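Side-chain contact in putative fimbrium tip subunit Fim1C (PDB 4EPS), which probably forms part of the tip of fimbriae, the cell-surface filaments through which bacteria adhere and build biofilms: residues A439-D442 / K443-L447. Residues are numbered along the deposited sequence; the frame is centred on the assembly and turned at random.
Sequences ALQD and KDNSL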
# COMPACT_ATOMS: atom_id res chain seq x y z
N ALA A 439 -1.23 27.75 -2.44
CA ALA A 439 -1.35 26.34 -2.84
C ALA A 439 -2.39 25.54 -2.03
O ALA A 439 -2.75 24.43 -2.44
CB ALA A 439 0.01 25.66 -2.78
N LEU A 440 -2.90 26.08 -0.90
CA LEU A 440 -3.97 25.43 -0.13
C LEU A 440 -5.29 25.36 -0.92
O LEU A 440 -6.16 24.55 -0.60
CB LEU A 440 -4.23 26.17 1.19
CG LEU A 440 -3.06 26.13 2.20
CD1 LEU A 440 -3.42 26.92 3.44
CD2 LEU A 440 -2.76 24.69 2.62
N GLN A 441 -5.48 26.25 -1.88
CA GLN A 441 -6.73 26.27 -2.64
C GLN A 441 -6.48 25.87 -4.09
O GLN A 441 -5.44 26.18 -4.67
CB GLN A 441 -7.37 27.69 -2.55
CG GLN A 441 -8.75 27.88 -3.25
CD GLN A 441 -9.82 26.94 -2.69
OE1 GLN A 441 -9.65 25.73 -2.66
NE2 GLN A 441 -10.95 27.49 -2.28
N ASP A 442 -7.45 25.17 -4.69
CA ASP A 442 -7.38 24.83 -6.11
C ASP A 442 -8.77 25.07 -6.75
O ASP A 442 -9.70 25.47 -6.05
CB ASP A 442 -6.85 23.40 -6.34
CG ASP A 442 -7.73 22.25 -5.84
OD1 ASP A 442 -8.91 22.50 -5.49
OD2 ASP A 442 -7.24 21.11 -5.81
N LYS A 443 -8.90 24.79 -8.06
CA LYS A 443 -10.14 25.01 -8.82
C LYS A 443 -11.31 24.16 -8.33
O LYS A 443 -12.46 24.54 -8.56
CB LYS A 443 -9.88 24.76 -10.33
CG LYS A 443 -9.55 23.31 -10.70
CD LYS A 443 -8.99 23.18 -12.12
CE LYS A 443 -8.76 21.74 -12.53
NZ LYS A 443 -7.77 21.05 -11.64
N ASP A 444 -11.03 23.04 -7.63
CA ASP A 444 -12.05 22.15 -7.06
C ASP A 444 -12.34 22.46 -5.57
O ASP A 444 -12.88 21.61 -4.86
CB ASP A 444 -11.63 20.68 -7.23
CG ASP A 444 -11.58 20.25 -8.69
OD1 ASP A 444 -12.34 20.81 -9.50
OD2 ASP A 444 -10.70 19.46 -9.04
N ASN A 445 -12.03 23.69 -5.11
CA ASN A 445 -12.24 24.13 -3.71
C ASN A 445 -11.68 23.11 -2.69
O ASN A 445 -12.37 22.71 -1.74
CB ASN A 445 -13.73 24.45 -3.44
CG ASN A 445 -14.01 25.33 -2.24
OD1 ASN A 445 -13.11 25.75 -1.50
ND2 ASN A 445 -15.27 25.64 -2.02
N SER A 446 -10.40 22.73 -2.84
CA SER A 446 -9.73 21.82 -1.89
C SER A 446 -9.69 22.40 -0.47
O SER A 446 -9.74 21.66 0.50
CB SER A 446 -8.31 21.48 -2.35
OG SER A 446 -7.58 22.66 -2.64
N LEU A 447 -9.65 23.73 -0.35
CA LEU A 447 -9.62 24.34 0.98
C LEU A 447 -10.86 23.92 1.78
O LEU A 447 -10.73 23.44 2.92
CB LEU A 447 -9.53 25.86 0.84
CG LEU A 447 -9.29 26.68 2.11
CD1 LEU A 447 -8.75 28.04 1.72
CD2 LEU A 447 -10.61 26.91 2.89
O HOH W 1 -4.81 22.36 -3.31
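Gln441 meets Asn445 and Leu447 because its CG stands anti to the backbone N (chi1 -178°) and the chain then bends at chi2, which carries the buried amide round to the start of helix 446-458. There both ends of the amide are used. OE1 of Gln441 accepts the backbone N of Leu447 at 3.1 Å in a nearly straight bond (172°), the donor lying above the carbonyl plane. The same OE1 of Gln441 also takes the N of Asp442 at 3.0 Å. On the other end, NE2 of Gln441 donates to Asn445 OD1 at 2.9 Å; the acceptor lies in the plane of the glutamine amide, yet the two amide planes are turned 65° apart. NE2 has a second acceptor in the Ser486 carbonyl, so the amide's flip state is fixed by donors and acceptors alike. With an alanine here, the N-H groups of Leu447 and Asp442 would probably both lose their shared acceptor, and Asn445 OD1 the donor that helps to hold it.

OD1 of Asp442 receives Ser446 N at 3.0 Å from above the carboxylate plane, and more weakly Asp444 N at 3.1 Å. Ser446 OG sits 3.1 Å from Leu440 O, and a water links OG to the carbonyl of Ala439. In the backbone, Asn445 N donates to Asp442 O at 3.1 Å, closing a type I beta turn from Asp442 to Asn445. Packing of Gln441, Leu440 and Leu447 on Tyr485 joins this link to strand 479-485, while Asp444 packs on Thr453 of the second subunit. The hydrogen bonds make this a short connection between helices 434-438 and 446-458, in which side chains from just before the turn (Gln441) and from its first residue (Asp442) accept the N-H groups of Leu447 and Ser446, at the start of a helix N-capped by Asn445.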